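PDB 4XTK: CRISPR-associated endonuclease Cas1 from Thermotoga maritima, which probably acts as a metal-dependent double-stranded DNA endonuclease in the CRISPR adaptive immune system that defends bacteria against mobile genetic elements. Local coordinates for residues V11-S16 against M43-F48; D214-Y219 against R226-N231. All blocks are in the same frame, centred on the assembly; numbering follows the deposited sequence.

Contact 1. Residues V11-S16 against M43-F48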
ATOM      1  N   VAL E  11     -12.477 -13.141  -1.268  1.00 56.26           N
ATOM      2  CA  VAL E  11     -12.211 -14.546  -0.993  1.00 56.49           C
ATOM      3  C   VAL E  11     -11.072 -14.702   0.003  1.00 52.63           C
ATOM      4  O   VAL E  11      -9.958 -14.246  -0.244  1.00 59.48           O
ATOM      5  CB  VAL E  11     -11.866 -15.326  -2.279  1.00 59.11           C
ATOM      6  CG1 VAL E  11     -11.477 -16.763  -1.945  1.00 57.79           C
ATOM      7  CG2 VAL E  11     -13.039 -15.307  -3.235  1.00 58.04           C
ATOM      8  N   TYR E  12     -11.365 -15.340   1.132  1.00 53.34           N
ATOM      9  CA  TYR E  12     -10.347 -15.655   2.130  1.00 53.07           C
ATOM     10  C   TYR E  12      -9.873 -17.096   1.974  1.00 53.88           C
ATOM     11  O   TYR E  12     -10.637 -18.037   2.197  1.00 51.78           O
ATOM     12  CB  TYR E  12     -10.887 -15.434   3.548  1.00 57.59           C
ATOM     13  CG  TYR E  12     -10.961 -13.985   3.970  1.00 59.08           C
ATOM     14  CD1 TYR E  12     -11.883 -13.119   3.398  1.00 61.11           C
ATOM     15  CD2 TYR E  12     -10.112 -13.483   4.950  1.00 60.44           C
ATOM     16  CE1 TYR E  12     -11.951 -11.792   3.781  1.00 64.43           C
ATOM     17  CE2 TYR E  12     -10.173 -12.156   5.339  1.00 61.80           C
ATOM     18  CZ  TYR E  12     -11.100 -11.318   4.754  1.00 65.94           C
ATOM     19  OH  TYR E  12     -11.168  -9.999   5.134  1.00 70.15           O
ATOM     20  N   LEU E  13      -8.615 -17.270   1.587  1.00 52.61           N
ATOM     21  CA  LEU E  13      -8.034 -18.603   1.504  1.00 50.26           C
ATOM     22  C   LEU E  13      -7.128 -18.891   2.680  1.00 51.96           C
ATOM     23  O   LEU E  13      -6.034 -18.334   2.770  1.00 52.13           O
ATOM     24  CB  LEU E  13      -7.238 -18.769   0.214  1.00 51.58           C
ATOM     25  CG  LEU E  13      -8.038 -18.802  -1.077  1.00 53.99           C
ATOM     26  CD1 LEU E  13      -7.094 -19.045  -2.230  1.00 64.21           C
ATOM     27  CD2 LEU E  13      -9.093 -19.890  -0.995  1.00 55.55           C
ATOM     28  N   PHE E  14      -7.575 -19.762   3.579  1.00 61.24           N
ATOM     29  CA  PHE E  14      -6.735 -20.161   4.700  1.00 54.88           C
ATOM     30  C   PHE E  14      -5.975 -21.446   4.457  1.00 57.30           C
ATOM     31  O   PHE E  14      -5.065 -21.786   5.211  1.00 71.98           O
ATOM     32  CB  PHE E  14      -7.582 -20.280   5.955  1.00 54.53           C
ATOM     33  CG  PHE E  14      -8.139 -18.973   6.400  1.00 65.90           C
ATOM     34  CD1 PHE E  14      -7.361 -18.089   7.133  1.00 68.95           C
ATOM     35  CD2 PHE E  14      -9.416 -18.599   6.048  1.00 69.96           C
ATOM     36  CE1 PHE E  14      -7.862 -16.870   7.532  1.00 67.22           C
ATOM     37  CE2 PHE E  14      -9.915 -17.387   6.439  1.00 68.05           C
ATOM     38  CZ  PHE E  14      -9.141 -16.521   7.185  1.00 66.82           C
ATOM     39  N   SER E  15      -6.330 -22.147   3.387  1.00 58.14           N
ATOM     40  CA  SER E  15      -5.744 -23.458   3.115  1.00 62.82           C
ATOM     41  C   SER E  15      -4.454 -23.348   2.317  1.00 60.34           C
ATOM     42  O   SER E  15      -4.319 -22.494   1.439  1.00 60.57           O
ATOM     43  CB  SER E  15      -6.738 -24.354   2.369  1.00 64.29           C
ATOM     44  OG  SER E  15      -7.857 -24.675   3.178  1.00 62.79           O
ATOM     45  N   SER E  16      -3.494 -24.201   2.647  1.00 60.30           N
ATOM     46  CA  SER E  16      -2.275 -24.291   1.863  1.00 65.87           C
ATOM     47  C   SER E  16      -2.503 -25.158   0.628  1.00 73.26           C
ATOM     48  O   SER E  16      -3.334 -26.067   0.641  1.00 85.44           O
ATOM     49  CB  SER E  16      -1.131 -24.843   2.710  1.00 71.18           C
ATOM     50  OG  SER E  16      -0.829 -23.956   3.772  1.00 75.18           O
ATOM     51  N   MET E  43     -14.062  -9.495  -6.077  1.00 57.88           N
ATOM     52  CA  MET E  43     -13.205  -8.328  -6.287  1.00 55.57           C
ATOM     53  C   MET E  43     -11.751  -8.534  -5.871  1.00 49.14           C
ATOM     54  O   MET E  43     -10.866  -7.909  -6.436  1.00 48.83           O
ATOM     55  CB  MET E  43     -13.776  -7.099  -5.589  1.00 59.50           C
ATOM     56  CG  MET E  43     -13.828  -7.160  -4.091  1.00 58.52           C
ATOM     57  SD  MET E  43     -14.247  -5.516  -3.506  1.00 78.29           S
ATOM     58  CE  MET E  43     -12.825  -4.593  -4.086  1.00 75.41           C
ATOM     59  N   ASP E  44     -11.495  -9.377  -4.875  1.00 53.12           N
ATOM     60  CA  ASP E  44     -10.112  -9.645  -4.484  1.00 47.16           C
ATOM     61  C   ASP E  44      -9.940 -10.950  -3.711  1.00 46.14           C
ATOM     62  O   ASP E  44     -10.904 -11.510  -3.188  1.00 48.88           O
ATOM     63  CB  ASP E  44      -9.564  -8.487  -3.652  1.00 61.83           C
ATOM     64  CG  ASP E  44     -10.213  -8.394  -2.295  1.00 77.16           C
ATOM     65  OD1 ASP E  44     -11.460  -8.423  -2.228  1.00 90.37           O
ATOM     66  OD2 ASP E  44      -9.475  -8.305  -1.294  1.00 82.18           O
ATOM     67  N   ILE E  45      -8.696 -11.418  -3.634  1.00 44.31           N
ATOM     68  CA  ILE E  45      -8.367 -12.633  -2.899  1.00 39.36           C
ATOM     69  C   ILE E  45      -7.341 -12.385  -1.790  1.00 36.26           C
ATOM     70  O   ILE E  45      -6.296 -11.780  -2.022  1.00 43.93           O
ATOM     71  CB  ILE E  45      -7.824 -13.717  -3.846  1.00 48.88           C
ATOM     72  CG1 ILE E  45      -8.849 -14.032  -4.939  1.00 52.85           C
ATOM     73  CG2 ILE E  45      -7.475 -14.977  -3.072  1.00 49.20           C
ATOM     74  CD1 ILE E  45      -8.277 -14.815  -6.099  1.00 54.10           C
ATOM     75  N   LYS E  46      -7.642 -12.863  -0.587  1.00 36.91           N
ATOM     76  CA  LYS E  46      -6.719 -12.771   0.543  1.00 36.30           C
ATOM     77  C   LYS E  46      -6.169 -14.148   0.946  1.00 42.43           C
ATOM     78  O   LYS E  46      -6.912 -15.012   1.416  1.00 45.19           O
ATOM     79  CB  LYS E  46      -7.408 -12.119   1.743  1.00 35.08           C
ATOM     80  CG  LYS E  46      -7.857 -10.677   1.526  1.00 41.11           C
ATOM     81  CD  LYS E  46      -8.723 -10.230   2.699  1.00 50.10           C
ATOM     82  CE  LYS E  46      -9.388  -8.876   2.488  1.00 48.04           C
ATOM     83  NZ  LYS E  46      -8.611  -7.969   1.599  1.00 51.37           N
ATOM     84  N   VAL E  47      -4.862 -14.329   0.783  1.00 44.83           N
ATOM     85  CA  VAL E  47      -4.207 -15.613   1.014  1.00 51.03           C
ATOM     86  C   VAL E  47      -3.485 -15.687   2.358  1.00 51.56           C
ATOM     87  O   VAL E  47      -2.485 -15.006   2.570  1.00 53.22           O
ATOM     88  CB  VAL E  47      -3.182 -15.905  -0.096  1.00 49.25           C
ATOM     89  CG1 VAL E  47      -2.422 -17.189   0.206  1.00 55.71           C
ATOM     90  CG2 VAL E  47      -3.871 -15.984  -1.431  1.00 47.72           C
ATOM     91  N   PHE E  48      -4.013 -16.482   3.280  1.00 47.37           N
ATOM     92  CA  PHE E  48      -3.333 -16.719   4.549  1.00 48.88           C
ATOM     93  C   PHE E  48      -2.519 -18.017   4.616  1.00 56.46           C
ATOM     94  O   PHE E  48      -1.737 -18.227   5.549  1.00 51.22           O
ATOM     95  CB  PHE E  48      -4.355 -16.702   5.677  1.00 54.37           C
ATOM     96  CG  PHE E  48      -5.015 -15.375   5.858  1.00 48.75           C
ATOM     97  CD1 PHE E  48      -6.113 -15.027   5.100  1.00 47.78           C
ATOM     98  CD2 PHE E  48      -4.531 -14.472   6.783  1.00 49.33           C
ATOM     99  CE1 PHE E  48      -6.722 -13.813   5.266  1.00 46.48           C
ATOM    100  CE2 PHE E  48      -5.137 -13.251   6.953  1.00 51.16           C
ATOM    101  CZ  PHE E  48      -6.235 -12.921   6.192  1.00 53.73           C
TER
HETATM  102  O   HOH W   1      -3.401 -20.364   7.445  1.00 51.16           O
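Val11 O receives one strong hydrogen bond, from Lys46 N almost along the C=O axis, 2.7 Å away and with an N-H...O angle of 173°, and one weaker C-H...O contact from Ile45 CA. The same atom belongs to a parallel ladder, in which Val11 N reaches back to Asp44 O, Leu13 N bonds to Lys46 O, and Phe48 N closes the far end on Leu13 O at 2.8 Å. Strand 9-13 is thereby fixed at the edge of a mixed sheet, while Ile45 and Val47 use their backbones to hold strand 68-71. Tyr12 and Lys46 project from one face and lie side by side. Lys46 CD rests over one face of the Tyr12 ring, 3.7 Å from its centroid. The lysine chain runs extended until it bends at chi4 (-29°), where NZ turns to Asp44 OD2 in a 3.0 Å salt bridge; Ser10 OG bonds the other carboxylate oxygen. Next along, the Tyr12 and Phe48 rings meet rim to rim, planes only 10° apart. Phe14 joins the aromatic cluster: its CE1 lies over one face of Phe48, yet the rings are slid so far that they barely overlap, with centroids 4.8 Å apart. Phe48 also stacks with Phe71 of strand 68-71. On the opposite face Val11, Leu13 and Ile45 make an apolar patch, Leu13 CD1 meeting Ile45 CG2 at 4.2 Å, and both Val11 and Leu13 touch Ile37 of strand 34-37 in the second sheet. Lysine methylenes thus serve the aromatic packing while Asp44 takes the ammonium end, which probably helps Lys46 remain charged although the residue is buried.

Contact 2. Residues D214-Y219 against R226-N231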
ATOM      1  N   ASP E 214      -7.108   2.907   5.567  1.00 39.71           N
ATOM      2  CA  ASP E 214      -5.679   3.156   5.711  1.00 37.60           C
ATOM      3  C   ASP E 214      -5.359   3.517   7.160  1.00 41.80           C
ATOM      4  O   ASP E 214      -5.959   4.436   7.732  1.00 42.54           O
ATOM      5  CB  ASP E 214      -5.204   4.263   4.775  1.00 43.54           C
ATOM      6  CG  ASP E 214      -3.689   4.383   4.742  1.00 56.41           C
ATOM      7  OD1 ASP E 214      -3.109   4.900   5.720  1.00 64.63           O
ATOM      8  OD2 ASP E 214      -3.073   3.957   3.742  1.00 57.23           O
ATOM      9  N   PRO E 215      -4.410   2.782   7.754  1.00 38.08           N
ATOM     10  CA  PRO E 215      -3.977   2.890   9.154  1.00 36.84           C
ATOM     11  C   PRO E 215      -3.215   4.179   9.474  1.00 36.93           C
ATOM     12  O   PRO E 215      -3.058   4.503  10.651  1.00 41.69           O
ATOM     13  CB  PRO E 215      -3.066   1.674   9.323  1.00 35.88           C
ATOM     14  CG  PRO E 215      -2.502   1.458   7.970  1.00 36.00           C
ATOM     15  CD  PRO E 215      -3.602   1.803   7.009  1.00 33.14           C
ATOM     16  N   ARG E 216      -2.749   4.895   8.453  1.00 37.68           N
ATOM     17  CA  ARG E 216      -1.915   6.077   8.683  1.00 32.21           C
ATOM     18  C   ARG E 216      -2.706   7.332   9.029  1.00 31.56           C
ATOM     19  O   ARG E 216      -2.129   8.327   9.449  1.00 41.08           O
ATOM     20  CB  ARG E 216      -1.032   6.343   7.468  1.00 31.29           C
ATOM     21  CG  ARG E 216       0.058   5.308   7.341  1.00 38.57           C
ATOM     22  CD  ARG E 216       0.727   5.341   5.995  1.00 38.37           C
ATOM     23  NE  ARG E 216      -0.189   5.005   4.915  1.00 32.84           N
ATOM     24  CZ  ARG E 216       0.213   4.717   3.684  1.00 38.11           C
ATOM     25  NH1 ARG E 216       1.511   4.710   3.402  1.00 37.43           N
ATOM     26  NH2 ARG E 216      -0.672   4.430   2.739  1.00 35.80           N
ATOM     27  N   ILE E 217      -4.022   7.283   8.874  1.00 31.12           N
ATOM     28  CA  ILE E 217      -4.850   8.409   9.276  1.00 38.96           C
ATOM     29  C   ILE E 217      -5.756   8.037  10.439  1.00 36.27           C
ATOM     30  O   ILE E 217      -6.649   7.217  10.287  1.00 31.29           O
ATOM     31  CB  ILE E 217      -5.715   8.931   8.103  1.00 35.34           C
ATOM     32  CG1 ILE E 217      -4.824   9.424   6.963  1.00 36.46           C
ATOM     33  CG2 ILE E 217      -6.631  10.037   8.570  1.00 36.14           C
ATOM     34  CD1 ILE E 217      -5.593   9.892   5.755  1.00 45.29           C
ATOM     35  N   GLY E 218      -5.507   8.639  11.600  1.00 37.29           N
ATOM     36  CA  GLY E 218      -6.374   8.499  12.759  1.00 39.23           C
ATOM     37  C   GLY E 218      -7.216   9.741  13.042  1.00 46.33           C
ATOM     38  O   GLY E 218      -7.156  10.722  12.302  1.00 49.07           O
ATOM     39  N   TYR E 219      -7.992   9.705  14.123  1.00 37.71           N
ATOM     40  CA  TYR E 219      -8.978  10.745  14.411  1.00 34.07           C
ATOM     41  C   TYR E 219      -8.860  11.289  15.829  1.00 40.68           C
ATOM     42  O   TYR E 219      -8.661  12.497  16.020  1.00 45.96           O
ATOM     43  CB  TYR E 219     -10.382  10.212  14.123  1.00 34.37           C
ATOM     44  CG  TYR E 219     -10.506   9.902  12.655  1.00 41.85           C
ATOM     45  CD1 TYR E 219     -10.675  10.925  11.728  1.00 37.36           C
ATOM     46  CD2 TYR E 219     -10.371   8.601  12.182  1.00 42.85           C
ATOM     47  CE1 TYR E 219     -10.748  10.660  10.374  1.00 37.69           C
ATOM     48  CE2 TYR E 219     -10.447   8.325  10.831  1.00 44.74           C
ATOM     49  CZ  TYR E 219     -10.635   9.359   9.932  1.00 41.90           C
ATOM     50  OH  TYR E 219     -10.707   9.087   8.591  1.00 43.06           O
ATOM     51  N   ARG E 226       3.988  10.276  13.039  1.00 33.07           N
ATOM     52  CA  ARG E 226       3.883   8.926  13.562  1.00 39.10           C
ATOM     53  C   ARG E 226       3.487   7.951  12.447  1.00 41.57           C
ATOM     54  O   ARG E 226       2.752   8.320  11.527  1.00 41.90           O
ATOM     55  CB  ARG E 226       2.869   8.922  14.708  1.00 35.67           C
ATOM     56  CG  ARG E 226       2.335   7.597  15.127  1.00 32.25           C
ATOM     57  CD  ARG E 226       0.975   7.781  15.773  1.00 31.00           C
ATOM     58  NE  ARG E 226       0.983   8.724  16.882  1.00 40.75           N
ATOM     59  CZ  ARG E 226       0.005   9.587  17.129  1.00 50.43           C
ATOM     60  NH1 ARG E 226      -1.056   9.635  16.338  1.00 63.68           N
ATOM     61  NH2 ARG E 226       0.089  10.402  18.169  1.00 43.88           N
ATOM     62  N   ARG E 227       3.986   6.719  12.514  1.00 33.81           N
ATOM     63  CA  ARG E 227       3.741   5.757  11.440  1.00 40.19           C
ATOM     64  C   ARG E 227       2.269   5.363  11.302  1.00 35.57           C
ATOM     65  O   ARG E 227       1.730   5.372  10.193  1.00 39.63           O
ATOM     66  CB  ARG E 227       4.596   4.500  11.634  1.00 48.25           C
ATOM     67  CG  ARG E 227       6.098   4.769  11.633  1.00 59.90           C
ATOM     68  CD  ARG E 227       6.919   3.480  11.634  1.00 67.32           C
ATOM     69  NE  ARG E 227       6.262   2.406  12.379  1.00 84.59           N
ATOM     70  CZ  ARG E 227       6.231   2.312  13.708  1.00 93.09           C
ATOM     71  NH1 ARG E 227       6.810   3.239  14.462  1.00 99.27           N
ATOM     72  NH2 ARG E 227       5.608   1.293  14.284  1.00 89.62           N
ATOM     73  N   PHE E 228       1.624   5.018  12.415  1.00 28.80           N
ATOM     74  CA  PHE E 228       0.229   4.574  12.375  1.00 31.61           C
ATOM     75  C   PHE E 228      -0.570   5.193  13.514  1.00 32.51           C
ATOM     76  O   PHE E 228      -0.094   5.263  14.640  1.00 39.18           O
ATOM     77  CB  PHE E 228       0.135   3.040  12.441  1.00 27.39           C
ATOM     78  CG  PHE E 228       0.988   2.331  11.418  1.00 33.85           C
ATOM     79  CD1 PHE E 228       0.629   2.330  10.072  1.00 37.06           C
ATOM     80  CD2 PHE E 228       2.147   1.665  11.798  1.00 30.58           C
ATOM     81  CE1 PHE E 228       1.411   1.679   9.120  1.00 30.34           C
ATOM     82  CE2 PHE E 228       2.931   1.015  10.851  1.00 35.86           C
ATOM     83  CZ  PHE E 228       2.559   1.025   9.508  1.00 31.27           C
ATOM     84  N   SER E 229      -1.792   5.614  13.206  1.00 30.74           N
ATOM     85  CA  SER E 229      -2.657   6.370  14.116  1.00 38.31           C
ATOM     86  C   SER E 229      -3.975   5.643  14.357  1.00 42.80           C
ATOM     87  O   SER E 229      -4.398   5.455  15.503  1.00 44.44           O
ATOM     88  CB  SER E 229      -2.926   7.783  13.580  1.00 43.71           C
ATOM     89  OG  SER E 229      -1.776   8.600  13.697  1.00 40.95           O
ATOM     90  N   LEU E 230      -4.669   5.342  13.262  1.00 39.05           N
ATOM     91  CA  LEU E 230      -5.960   4.666  13.311  1.00 40.63           C
ATOM     92  C   LEU E 230      -5.973   3.421  14.216  1.00 34.47           C
ATOM     93  O   LEU E 230      -6.963   3.170  14.909  1.00 34.70           O
ATOM     94  CB  LEU E 230      -6.399   4.286  11.894  1.00 32.38           C
ATOM     95  CG  LEU E 230      -7.814   3.716  11.833  1.00 29.25           C
ATOM     96  CD1 LEU E 230      -8.801   4.711  12.415  1.00 30.51           C
ATOM     97  CD2 LEU E 230      -8.205   3.305  10.412  1.00 33.14           C
ATOM     98  N   ASN E 231      -4.894   2.643  14.216  1.00 34.59           N
ATOM     99  CA  ASN E 231      -4.838   1.459  15.078  1.00 35.39           C
ATOM    100  C   ASN E 231      -4.842   1.854  16.551  1.00 36.80           C
ATOM    101  O   ASN E 231      -5.456   1.180  17.382  1.00 37.79           O
ATOM    102  CB  ASN E 231      -3.610   0.606  14.767  1.00 32.31           C
ATOM    103  CG  ASN E 231      -2.326   1.346  15.012  1.00 38.66           C
ATOM    104  OD1 ASN E 231      -2.240   2.547  14.752  1.00 48.11           O
ATOM    105  ND2 ASN E 231      -1.318   0.645  15.517  1.00 30.79           N
TER
HETATM  106  O   HOH W   2       0.003   7.981  11.698  1.00 57.32           O
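Asp214 and Arg216 form a side-on, two-nitrogen salt bridge within an Asx turn that coincides with a type I beta turn from Asp214 to Ile217. Arg216 NH2 meets Asp214 OD2 at 2.6 Å and NE meets OD1 at 3.0 Å, each on a syn lone pair; OD1 also accepts Arg216 N from above the carboxylate plane. Arg216 NH2 has a second partner in Asp214 of the other subunit, so the turn lies at the subunit interface. Its Pro215 carbonyl faces the start of helix 230-252: Ser229 N, at the N-cap position, bonds to Pro215 O at 3.1 Å with an angle of 165°, and Leu230 N joins it from above the carbonyl plane. A water donates to Arg216 O and Arg226 O and accepts from Ser229 OG, which also receives Arg226 NH1 at 2.9 Å. This serine lies about 5 Å, side chain to side chain, from His221, a probable manganese ligand. Further out, Pro215 CB packs against Phe228 CD1 at 3.8 Å, alongside Leu205 of helix 188-208. Leu230's backbone sets CB against Ile217 O; CG, anti to the backbone N (chi1 -173°), carries CD1 to the edge of the Tyr219 ring, 4.2 Å from Tyr219 CD2.

Overall arrangement
Contact 1 closes well before contact 2 opens along the chain, and the two belong to the two halves of the Cas1 fold. The first joins strands 9-13 and 42-47 in the N-terminal beta domain; the second lies in the C-terminal helical domain, where the loop after helix 188-208 meets the start of helix 230-252. Their centres are 25 Å apart and their nearest atoms about 12 Å, so they do not touch. Phe48 nevertheless packs on Gln210, in the loop that leads into 214-219, giving the domains a meeting point. Contact 2 borders the second subunit and the probable manganese site, whereas contact 1 is remote from that site, at one side of its sheet.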